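Local coordinates for protein putative S-adenosyl-L-methionine-dependent Methyltransferase (Methanococcus maripaludis, PDB 3DLC) that binds S-adenosylmethionine and probably transfers its methyl group to an acceptor, possibly a sterol, at residues Ala26-Ile31 against Gly148-Lys153; Thr46-Gly51 against Asn110-Ile115; His103-Glu108 against Phe131-Arg136. One frame throughout, in Å; residues are numbered along the deposited sequence.

Contact 1 of 3, residues Ala26-Ile31 against Gly148-Lys153. With SAM (S-adenosylmethionine), chain C.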
loop_
_atom_site.group_PDB
_atom_site.type_symbol
_atom_site.label_atom_id
_atom_site.label_comp_id
_atom_site.label_asym_id
_atom_site.label_seq_id
_atom_site.Cartn_x
_atom_site.Cartn_y
_atom_site.Cartn_z
ATOM N N ALA A 26 -6.396 -11.561 -6.804
ATOM C CA ALA A 26 -6.158 -12.374 -5.606
ATOM C C ALA A 26 -4.746 -12.974 -5.496
ATOM O O ALA A 26 -4.152 -12.952 -4.419
ATOM C CB ALA A 26 -7.203 -13.483 -5.446
ATOM N N PRO A 27 -4.189 -13.541 -6.573
ATOM C CA PRO A 27 -2.880 -14.166 -6.417
ATOM C C PRO A 27 -1.718 -13.224 -6.111
ATOM O O PRO A 27 -0.678 -13.662 -5.602
ATOM C CB PRO A 27 -2.631 -14.834 -7.764
ATOM C CG PRO A 27 -3.630 -14.442 -8.628
ATOM C CD PRO A 27 -4.750 -13.779 -7.911
ATOM N N ILE A 28 -1.900 -11.935 -6.381
ATOM C CA ILE A 28 -0.767 -11.024 -6.192
ATOM C C ILE A 28 -0.462 -10.797 -4.724
ATOM O O ILE A 28 0.691 -10.527 -4.370
ATOM C CB ILE A 28 -0.954 -9.674 -6.894
ATOM C CG1 ILE A 28 -1.895 -8.731 -6.161
ATOM C CG2 ILE A 28 -1.361 -9.901 -8.366
ATOM C CD1 ILE A 28 -2.235 -7.477 -6.920
ATOM N N TYR A 29 -1.472 -10.901 -3.859
ATOM C CA TYR A 29 -1.263 -10.478 -2.474
ATOM C C TYR A 29 -0.288 -11.424 -1.722
ATOM O O TYR A 29 0.617 -10.931 -1.064
ATOM C CB TYR A 29 -2.588 -10.248 -1.754
ATOM C CG TYR A 29 -3.412 -9.199 -2.452
ATOM C CD1 TYR A 29 -3.137 -7.863 -2.298
ATOM C CD2 TYR A 29 -4.486 -9.547 -3.253
ATOM C CE1 TYR A 29 -3.874 -6.892 -2.960
ATOM C CE2 TYR A 29 -5.233 -8.587 -3.919
ATOM C CZ TYR A 29 -4.946 -7.273 -3.751
ATOM O OH TYR A 29 -5.732 -6.338 -4.405
ATOM N N PRO A 30 -0.471 -12.751 -1.822
ATOM C CA PRO A 30 0.521 -13.611 -1.189
ATOM C C PRO A 30 1.917 -13.448 -1.778
ATOM O O PRO A 30 2.903 -13.603 -1.068
ATOM C CB PRO A 30 -0.026 -15.022 -1.372
ATOM C CG PRO A 30 -1.177 -14.890 -2.249
ATOM C CD PRO A 30 -1.631 -13.499 -2.313
ATOM N N ILE A 31 2.017 -13.177 -3.074
ATOM C CA ILE A 31 3.323 -13.000 -3.715
ATOM C C ILE A 31 3.995 -11.719 -3.189
ATOM O O ILE A 31 5.178 -11.719 -2.863
ATOM C CB ILE A 31 3.206 -12.973 -5.259
ATOM C CG1 ILE A 31 2.746 -14.353 -5.780
ATOM C CG2 ILE A 31 4.503 -12.533 -5.929
ATOM C CD1 ILE A 31 3.738 -15.474 -5.551
ATOM N N GLY A 148 3.241 0.079 -6.005
ATOM C CA GLY A 148 2.211 -0.725 -6.660
ATOM C C GLY A 148 2.792 -1.757 -7.572
ATOM O O GLY A 148 3.960 -1.720 -7.876
ATOM N N GLY A 149 1.965 -2.694 -7.994
ATOM C CA GLY A 149 2.419 -3.756 -8.847
ATOM C C GLY A 149 1.664 -5.039 -8.594
ATOM O O GLY A 149 0.668 -5.090 -7.870
ATOM N N PHE A 150 2.213 -6.086 -9.199
ATOM C CA PHE A 150 1.568 -7.393 -9.276
ATOM C C PHE A 150 2.388 -8.548 -8.746
ATOM O O PHE A 150 2.005 -9.675 -8.902
ATOM C CB PHE A 150 1.032 -7.622 -10.700
ATOM C CG PHE A 150 0.091 -6.545 -11.097
ATOM C CD1 PHE A 150 -1.238 -6.588 -10.702
ATOM C CD2 PHE A 150 0.568 -5.370 -11.688
ATOM C CE1 PHE A 150 -2.112 -5.558 -10.978
ATOM C CE2 PHE A 150 -0.300 -4.306 -11.935
ATOM C CZ PHE A 150 -1.649 -4.411 -11.593
ATOM N N GLY A 151 3.515 -8.234 -8.127
ATOM C CA GLY A 151 4.329 -9.239 -7.463
ATOM C C GLY A 151 5.358 -9.955 -8.316
ATOM O O GLY A 151 6.466 -10.189 -7.843
ATOM N N ASN A 152 4.980 -10.367 -9.526
ATOM C CA ASN A 152 5.957 -10.949 -10.435
ATOM C C ASN A 152 5.498 -10.738 -11.874
ATOM O O ASN A 152 4.380 -10.282 -12.137
ATOM C CB ASN A 152 6.234 -12.404 -10.072
ATOM C CG ASN A 152 5.030 -13.311 -10.242
ATOM O OD1 ASN A 152 4.306 -13.203 -11.221
ATOM N ND2 ASN A 152 4.840 -14.246 -9.304
ATOM N N LYS A 153 6.378 -11.063 -12.814
ATOM C CA LYS A 153 6.095 -10.803 -14.213
ATOM C C LYS A 153 4.929 -11.616 -14.743
ATOM O O LYS A 153 4.136 -11.119 -15.542
ATOM C CB LYS A 153 7.335 -11.103 -15.051
ATOM C CG LYS A 153 7.184 -10.805 -16.519
ATOM C CD LYS A 153 8.443 -11.136 -17.292
ATOM C CE LYS A 153 8.364 -10.720 -18.727
ATOM N NZ LYS A 153 9.658 -10.991 -19.404
HETATM N N SAM C . -4.217 -1.644 -0.966
HETATM C CA SAM C . -5.440 -2.252 -1.551
HETATM C C SAM C . -5.061 -3.287 -2.574
HETATM O O SAM C . -3.923 -3.265 -3.050
HETATM O OXT SAM C . -5.916 -4.085 -2.940
HETATM C CB SAM C . -6.346 -1.179 -2.124
HETATM C CG SAM C . -5.786 -0.389 -3.263
HETATM S SD SAM C . -7.002 0.833 -3.795
HETATM C CE SAM C . -6.465 0.882 -5.483
HETATM C "C5'" SAM C . -6.368 2.441 -3.082
HETATM C "C4'" SAM C . -6.760 2.801 -1.618
HETATM O "O4'" SAM C . -6.063 3.924 -0.984
HETATM C "C3'" SAM C . -8.281 3.005 -1.404
HETATM O "O3'" SAM C . -8.729 2.047 -0.495
HETATM C "C2'" SAM C . -8.366 4.428 -0.849
HETATM O "O2'" SAM C . -9.469 4.726 -0.024
HETATM C "C1'" SAM C . -7.004 4.588 -0.151
HETATM N N9 SAM C . -6.557 5.984 -0.016
HETATM C C8 SAM C . -6.430 6.903 -1.030
HETATM N N7 SAM C . -5.911 8.063 -0.560
HETATM C C5 SAM C . -5.724 7.887 0.786
HETATM C C6 SAM C . -5.261 8.727 1.802
HETATM N N6 SAM C . -4.932 10.020 1.631
HETATM N N1 SAM C . -5.152 8.195 3.040
HETATM C C2 SAM C . -5.527 6.897 3.299
HETATM N N3 SAM C . -6.044 6.061 2.355
HETATM C C4 SAM C . -6.105 6.581 1.130
#
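Ile-28 and Phe-150 bring their CA atoms to 5.3 Å, and Ile-31 and Gly-151 are about as close, where the early part of helix 28-40 lies against the loop that follows strand 142-148 of the Rossmann-like methyltransferase sheet. At Gly-151 (phi 87°) a side chain would run into Ile-31 CG2 and also into the carbonyl before it, which accounts for glycine. Ile-28 and Ile-31 carry the contact from the helix side. Ile-28 CG2 sits 3.4 Å from Phe-150 O. In the modelled conformer, Phe-150 CD1 lies 4.0 Å from Ile-28 CD1, the two side chains alongside each other and pointing the same way. Ile-28 CG1 stands between the backbone N and the carbonyl carbon (chi1 77°) and covers the centre of one face of the Tyr-29 ring, 3.8 Å above its plane. Ile-31 touches with CG2, 3.6 Å from Gly-151 O, and crosses the Asn-152 side chain at about a right angle, near ND2. Asn-152 OD1 caps the next helix by accepting from Leu-155 N. Arg-118 lies against Ile-28. The end of Tyr-29 reaches the cofactor, its OH donating a 2.7 Å hydrogen bond to SAM OXT, an oxygen of the methionine carboxylate.

Contact 2 of 3, residues Thr46-Gly51 against Asn110-Ile115. Unlike the reference sequence in segment 46-51: Thr-46 (reference Asn). With SAM (S-adenosylmethionine), chain C.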
loop_
_atom_site.group_PDB
_atom_site.type_symbol
_atom_site.label_atom_id
_atom_site.label_comp_id
_atom_site.label_asym_id
_atom_site.label_seq_id
_atom_site.Cartn_x
_atom_site.Cartn_y
_atom_site.Cartn_z
ATOM N N THR A 46 5.350 -4.562 14.442
ATOM C CA THR A 46 4.215 -3.795 13.953
ATOM C C THR A 46 4.353 -3.472 12.479
ATOM O O THR A 46 5.419 -3.099 11.986
ATOM C CB THR A 46 4.128 -2.503 14.767
ATOM O OG1 THR A 46 5.395 -1.841 14.606
ATOM C CG2 THR A 46 3.811 -2.776 16.236
ATOM N N CYS A 47 3.261 -3.658 11.766
ATOM C CA CYS A 47 3.174 -3.351 10.338
ATOM C C CYS A 47 1.957 -2.488 10.063
ATOM O O CYS A 47 0.857 -2.814 10.531
ATOM C CB CYS A 47 3.073 -4.644 9.523
ATOM S SG CYS A 47 2.850 -4.414 7.756
ATOM N N ILE A 48 2.166 -1.387 9.354
ATOM C CA ILE A 48 1.071 -0.506 8.951
ATOM C C ILE A 48 0.895 -0.652 7.445
ATOM O O ILE A 48 1.866 -0.530 6.702
ATOM C CB ILE A 48 1.341 0.978 9.277
ATOM C CG1 ILE A 48 1.811 1.183 10.719
ATOM C CG2 ILE A 48 0.138 1.819 8.947
ATOM C CD1 ILE A 48 0.943 0.646 11.809
ATOM N N ASP A 49 -0.333 -0.959 7.008
ATOM C CA ASP A 49 -0.723 -1.062 5.602
ATOM C C ASP A 49 -1.530 0.197 5.284
ATOM O O ASP A 49 -2.665 0.363 5.718
ATOM C CB ASP A 49 -1.532 -2.342 5.412
ATOM C CG ASP A 49 -2.005 -2.572 3.994
ATOM O OD1 ASP A 49 -1.551 -1.847 3.090
ATOM O OD2 ASP A 49 -2.843 -3.490 3.819
ATOM N N ILE A 50 -0.910 1.107 4.535
ATOM C CA ILE A 50 -1.507 2.403 4.220
ATOM C C ILE A 50 -2.317 2.308 2.935
ATOM O O ILE A 50 -1.829 1.872 1.901
ATOM C CB ILE A 50 -0.447 3.498 4.129
ATOM C CG1 ILE A 50 0.312 3.608 5.481
ATOM C CG2 ILE A 50 -1.097 4.848 3.733
ATOM C CD1 ILE A 50 1.428 4.642 5.467
ATOM N N GLY A 51 -3.562 2.751 3.008
ATOM C CA GLY A 51 -4.485 2.634 1.899
ATOM C C GLY A 51 -4.846 1.175 1.691
ATOM O O GLY A 51 -4.826 0.657 0.568
ATOM N N ASN A 110 7.477 6.791 15.746
ATOM C CA ASN A 110 8.454 5.690 15.855
ATOM C C ASN A 110 7.849 4.358 16.222
ATOM O O ASN A 110 8.487 3.552 16.869
ATOM C CB ASN A 110 9.523 6.076 16.889
ATOM C CG ASN A 110 10.224 7.342 16.522
ATOM O OD1 ASN A 110 10.534 7.573 15.361
ATOM N ND2 ASN A 110 10.516 8.179 17.521
ATOM N N TYR A 111 6.645 4.122 15.756
ATOM C CA TYR A 111 5.881 2.947 16.090
ATOM C C TYR A 111 6.079 1.725 15.197
ATOM O O TYR A 111 6.041 0.592 15.698
ATOM C CB TYR A 111 4.386 3.309 16.066
ATOM C CG TYR A 111 3.455 2.172 16.395
ATOM C CD1 TYR A 111 3.224 1.832 17.702
ATOM C CD2 TYR A 111 2.815 1.449 15.389
ATOM C CE1 TYR A 111 2.377 0.773 18.028
ATOM C CE2 TYR A 111 1.972 0.402 15.700
ATOM C CZ TYR A 111 1.757 0.081 17.013
ATOM O OH TYR A 111 0.924 -0.969 17.295
ATOM N N ALA A 112 6.235 1.935 13.892
ATOM C CA ALA A 112 6.132 0.860 12.921
ATOM C C ALA A 112 7.473 0.239 12.555
ATOM O O ALA A 112 8.368 0.922 12.102
ATOM C CB ALA A 112 5.469 1.429 11.626
ATOM N N ASP A 113 7.546 -1.067 12.666
ATOM C CA ASP A 113 8.702 -1.786 12.133
ATOM C C ASP A 113 8.717 -1.845 10.608
ATOM O O ASP A 113 9.768 -1.887 9.985
ATOM C CB ASP A 113 8.722 -3.206 12.713
ATOM C CG ASP A 113 8.919 -3.208 14.219
ATOM O OD1 ASP A 113 9.998 -2.771 14.679
ATOM O OD2 ASP A 113 8.013 -3.636 14.928
ATOM N N LEU A 114 7.527 -1.885 10.039
ATOM C CA LEU A 114 7.327 -2.025 8.604
ATOM C C LEU A 114 6.111 -1.243 8.174
ATOM O O LEU A 114 5.098 -1.276 8.853
ATOM C CB LEU A 114 7.125 -3.495 8.233
ATOM C CG LEU A 114 6.856 -3.822 6.771
ATOM C CD1 LEU A 114 8.042 -3.483 5.861
ATOM C CD2 LEU A 114 6.457 -5.326 6.648
ATOM N N ILE A 115 6.234 -0.490 7.094
ATOM C CA ILE A 115 5.104 0.219 6.496
ATOM C C ILE A 115 4.993 -0.234 5.055
ATOM O O ILE A 115 5.958 -0.116 4.283
ATOM C CB ILE A 115 5.261 1.751 6.563
ATOM C CG1 ILE A 115 5.433 2.201 8.011
ATOM C CG2 ILE A 115 4.118 2.441 5.871
ATOM C CD1 ILE A 115 5.774 3.696 8.180
HETATM N N SAM C . -4.217 -1.644 -0.966
HETATM C CA SAM C . -5.440 -2.252 -1.551
HETATM C C SAM C . -5.061 -3.287 -2.574
HETATM O O SAM C . -3.923 -3.265 -3.050
HETATM O OXT SAM C . -5.916 -4.085 -2.940
HETATM C CB SAM C . -6.346 -1.179 -2.124
HETATM C CG SAM C . -5.786 -0.389 -3.263
HETATM S SD SAM C . -7.002 0.833 -3.795
HETATM C CE SAM C . -6.465 0.882 -5.483
HETATM C "C5'" SAM C . -6.368 2.441 -3.082
HETATM C "C4'" SAM C . -6.760 2.801 -1.618
HETATM O "O4'" SAM C . -6.063 3.924 -0.984
HETATM C "C3'" SAM C . -8.281 3.005 -1.404
HETATM O "O3'" SAM C . -8.729 2.047 -0.495
HETATM C "C2'" SAM C . -8.366 4.428 -0.849
HETATM O "O2'" SAM C . -9.469 4.726 -0.024
HETATM C "C1'" SAM C . -7.004 4.588 -0.151
HETATM N N9 SAM C . -6.557 5.984 -0.016
HETATM C C8 SAM C . -6.430 6.903 -1.030
HETATM N N7 SAM C . -5.911 8.063 -0.560
HETATM C C5 SAM C . -5.724 7.887 0.786
HETATM C C6 SAM C . -5.261 8.727 1.802
HETATM N N6 SAM C . -4.932 10.020 1.631
HETATM N N1 SAM C . -5.152 8.195 3.040
HETATM C C2 SAM C . -5.527 6.897 3.299
HETATM N N3 SAM C . -6.044 6.061 2.355
HETATM C C4 SAM C . -6.105 6.581 1.130
#
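Thr-46 OG1 stands between its backbone N and carbonyl carbon (chi1 57°), where it meets Tyr-111 O and Asp-113 N; Asp-113 CG lies anti to its own carbonyl carbon, and the chi2 turn of -64° directs OD2 at Thr-46 N. The hydroxyl of Thr-46, a residue that is asparagine in the reference sequence, donates to Tyr-111 O at 2.7 Å and accepts from Asp-113 N at 3.0 Å. Thr-46 N gives a nearly straight bond (164°) to the anti lone pair of Asp-113 OD2, 2.9 Å away. Beyond this corner the segments join as parallel central strands of the Rossmann-like sheet, with Leu-114 N bonded to Thr-46 O and Ile-48 N to Leu-114 O (3.0 Å). Thr-46 CG2 packs on Tyr-111 CZ and OH, while Ile-48 CD1 reaches the ring edge at CE2, 4.0 Å away. Farther along, Ile-50 CD1 presses on Ile-115 CG2 at a tight 3.5 Å. An alanine in place of Asp-113 would probably leave Thr-46 N without this acceptor and Lys-139, which pairs with OD1, without its salt-bridge mate. The side-chain bonds thus extend the backbone ladder past the bend at Asp-113, while Gly-51 O, just past strand 46-50, accepts from SAM N at 2.8 Å.

Contact 3 of 3, residues His103-Glu108 against Phe131-Arg136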
loop_
_atom_site.group_PDB
_atom_site.type_symbol
_atom_site.label_atom_id
_atom_site.label_comp_id
_atom_site.label_asym_id
_atom_site.label_seq_id
_atom_site.Cartn_x
_atom_site.Cartn_y
_atom_site.Cartn_z
ATOM N N HIS A 103 -2.037 11.727 5.503
ATOM C CA HIS A 103 -1.544 13.075 5.784
ATOM C C HIS A 103 -1.654 13.454 7.246
ATOM O O HIS A 103 -1.194 14.533 7.632
ATOM C CB HIS A 103 -2.271 14.127 4.956
ATOM C CG HIS A 103 -2.121 13.932 3.488
ATOM N ND1 HIS A 103 -3.019 13.192 2.757
ATOM C CD2 HIS A 103 -1.143 14.297 2.626
ATOM C CE1 HIS A 103 -2.627 13.175 1.491
ATOM N NE2 HIS A 103 -1.491 13.831 1.386
ATOM N N ASN A 104 -2.249 12.596 8.066
ATOM C CA ASN A 104 -2.395 12.878 9.490
ATOM C C ASN A 104 -2.664 11.551 10.188
ATOM O O ASN A 104 -3.769 11.234 10.602
ATOM C CB ASN A 104 -3.518 13.888 9.690
ATOM C CG ASN A 104 -3.666 14.267 11.116
ATOM O OD1 ASN A 104 -2.673 14.547 11.762
ATOM N ND2 ASN A 104 -4.905 14.322 11.622
ATOM N N ILE A 105 -1.615 10.756 10.272
ATOM C CA ILE A 105 -1.766 9.366 10.696
ATOM C C ILE A 105 -1.972 9.271 12.198
ATOM O O ILE A 105 -1.150 9.787 12.955
ATOM C CB ILE A 105 -0.534 8.526 10.291
ATOM C CG1 ILE A 105 -0.285 8.622 8.785
ATOM C CG2 ILE A 105 -0.734 7.054 10.741
ATOM C CD1 ILE A 105 1.012 7.908 8.297
ATOM N N PRO A 106 -3.042 8.601 12.643
ATOM C CA PRO A 106 -3.352 8.521 14.090
ATOM C C PRO A 106 -2.589 7.407 14.782
ATOM O O PRO A 106 -3.156 6.496 15.393
ATOM C CB PRO A 106 -4.856 8.269 14.098
ATOM C CG PRO A 106 -5.064 7.400 12.920
ATOM C CD PRO A 106 -4.123 7.980 11.845
ATOM N N ILE A 107 -1.279 7.502 14.633
ATOM C CA ILE A 107 -0.329 6.551 15.205
ATOM C C ILE A 107 0.835 7.346 15.788
ATOM O O ILE A 107 1.238 8.375 15.232
ATOM C CB ILE A 107 0.134 5.525 14.121
ATOM C CG1 ILE A 107 -1.066 4.713 13.619
ATOM C CG2 ILE A 107 1.232 4.600 14.658
ATOM C CD1 ILE A 107 -0.739 3.815 12.431
ATOM N N GLU A 108 1.350 6.871 16.913
ATOM C CA GLU A 108 2.450 7.558 17.576
ATOM C C GLU A 108 3.751 7.516 16.792
ATOM O O GLU A 108 3.968 6.701 15.897
ATOM C CB GLU A 108 2.686 7.036 19.004
ATOM C CG GLU A 108 3.226 5.640 19.139
ATOM C CD GLU A 108 3.378 5.229 20.612
ATOM O OE1 GLU A 108 2.600 5.720 21.461
ATOM O OE2 GLU A 108 4.264 4.422 20.931
ATOM N N PHE A 131 4.706 11.746 3.074
ATOM C CA PHE A 131 5.975 11.098 3.388
ATOM C C PHE A 131 6.618 11.560 4.678
ATOM O O PHE A 131 7.280 10.786 5.337
ATOM C CB PHE A 131 6.916 11.094 2.183
ATOM C CG PHE A 131 6.584 9.964 1.229
ATOM C CD1 PHE A 131 7.061 8.680 1.459
ATOM C CD2 PHE A 131 5.692 10.154 0.185
ATOM C CE1 PHE A 131 6.687 7.641 0.637
ATOM C CE2 PHE A 131 5.320 9.108 -0.635
ATOM C CZ PHE A 131 5.816 7.856 -0.401
ATOM N N ARG A 132 6.384 12.798 5.088
ATOM C CA ARG A 132 6.804 13.224 6.429
ATOM C C ARG A 132 6.070 12.435 7.502
ATOM O O ARG A 132 6.661 12.054 8.517
ATOM C CB ARG A 132 6.622 14.731 6.613
ATOM C CG ARG A 132 7.719 15.532 5.895
ATOM C CD ARG A 132 7.580 17.036 6.186
ATOM N NE ARG A 132 8.799 17.750 5.852
ATOM C CZ ARG A 132 9.102 18.194 4.661
ATOM N NH1 ARG A 132 8.228 18.188 3.684
ATOM N NH2 ARG A 132 10.316 18.687 4.439
ATOM N N GLU A 133 4.776 12.195 7.287
ATOM C CA GLU A 133 4.010 11.387 8.261
ATOM C C GLU A 133 4.496 9.936 8.309
ATOM O O GLU A 133 4.622 9.327 9.367
ATOM C CB GLU A 133 2.504 11.448 7.943
ATOM C CG GLU A 133 1.843 12.687 8.462
ATOM C CD GLU A 133 1.790 12.642 9.978
ATOM O OE1 GLU A 133 0.910 11.939 10.539
ATOM O OE2 GLU A 133 2.656 13.265 10.621
ATOM N N ILE A 134 4.733 9.360 7.133
ATOM C CA ILE A 134 5.262 8.009 7.031
ATOM C C ILE A 134 6.578 7.917 7.785
ATOM O O ILE A 134 6.821 6.987 8.554
ATOM C CB ILE A 134 5.399 7.606 5.559
ATOM C CG1 ILE A 134 3.989 7.394 4.989
ATOM C CG2 ILE A 134 6.269 6.364 5.370
ATOM C CD1 ILE A 134 3.911 7.382 3.454
ATOM N N TYR A 135 7.452 8.892 7.576
ATOM C CA TYR A 135 8.740 8.851 8.257
ATOM C C TYR A 135 8.564 9.016 9.758
ATOM O O TYR A 135 9.299 8.376 10.529
ATOM C CB TYR A 135 9.704 9.894 7.686
ATOM C CG TYR A 135 11.162 9.580 7.905
ATOM C CD1 TYR A 135 11.722 8.462 7.326
ATOM C CD2 TYR A 135 11.988 10.389 8.644
ATOM C CE1 TYR A 135 13.038 8.162 7.441
ATOM C CE2 TYR A 135 13.371 10.103 8.764
ATOM C CZ TYR A 135 13.871 8.981 8.150
ATOM O OH TYR A 135 15.198 8.620 8.257
ATOM N N ARG A 136 7.605 9.859 10.169
ATOM C CA ARG A 136 7.382 10.076 11.569
ATOM C C ARG A 136 7.005 8.789 12.309
ATOM O O ARG A 136 7.481 8.536 13.433
ATOM C CB ARG A 136 6.296 11.139 11.780
ATOM C CG ARG A 136 5.995 11.405 13.245
ATOM C CD ARG A 136 4.834 12.390 13.434
ATOM N NE ARG A 136 3.557 11.897 12.938
ATOM C CZ ARG A 136 2.815 10.971 13.540
ATOM N NH1 ARG A 136 3.197 10.407 14.676
ATOM N NH2 ARG A 136 1.666 10.600 12.976
#
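Glu-133 OE1 is gripped by two donors, Ile-105 N across the contact at 2.8 Å and Arg-136 NH2 from one turn along its own helix at 2.9 Å. The backbone N-H uses the anti lone pair, whereas the guanidinium comes from the syn side, somewhat out of the carboxylate plane. Arg-136 holds the carboxylate side-on, NH2 to OE1 and NE to OE2 (2.8 Å), in a two-pronged salt bridge. The Glu-133 chain bends at chi2 (-69°), which carries CD toward the guanidinium. The other rim of the guanidinium turns to the loop: NH1 and NH2 converge end-on on Ile-107 O, at 2.9 Å and 3.2 Å, with this oxygen close to the guanidinium plane. A weak bond from NH2 also reaches Ile-105 O, the carbonyl that closes the inverse gamma turn centred on Pro-106 by accepting from Ile-107 N. NH1 also has a salt bridge to Asp-109. Beneath this polar layer, Ile-105 slides past Glu-133 in the opposite direction, its CD1 3.9 Å from Glu-133 CB. Here the loop leading from strand 95-99 to strand 112-118 is clasped to helix 127-137 of the Rossmann-like fold. His-103, at the head of this segment, bonds to Glu-125 O and Asp-101 and touches SAM. The charge of the guanidinium is probably largely balanced by Glu-133 and Asp-109, while the edge contacts fix its rotation.

How the contacts relate
Contacts 2 and 3 form one continuous block, their centres 10 Å apart. Asn-110 N probably bonds to Arg-136 O (2.9 Å), Ile-115 CD1 packs on Ile-134 O at 3.5 Å, and Ile-50 CD1 meets Ile-134 CG1 at 3.8 Å, joining the central strands to helix 127-137. Contact 1 stands apart, its centre 20 Å from that of contact 2 and 26 Å from that of contact 3, across the chain's centre from the latter. SAM spans the separation: Tyr-29 of contact 1 binds its carboxylate, Gly-51 of contact 2 its amino group, and His-103 of contact 3 touches it too. Asp-73, Asp-101, Val-102, Arg-118 and Ser-120 add further hydrogen bonds to the cofactor.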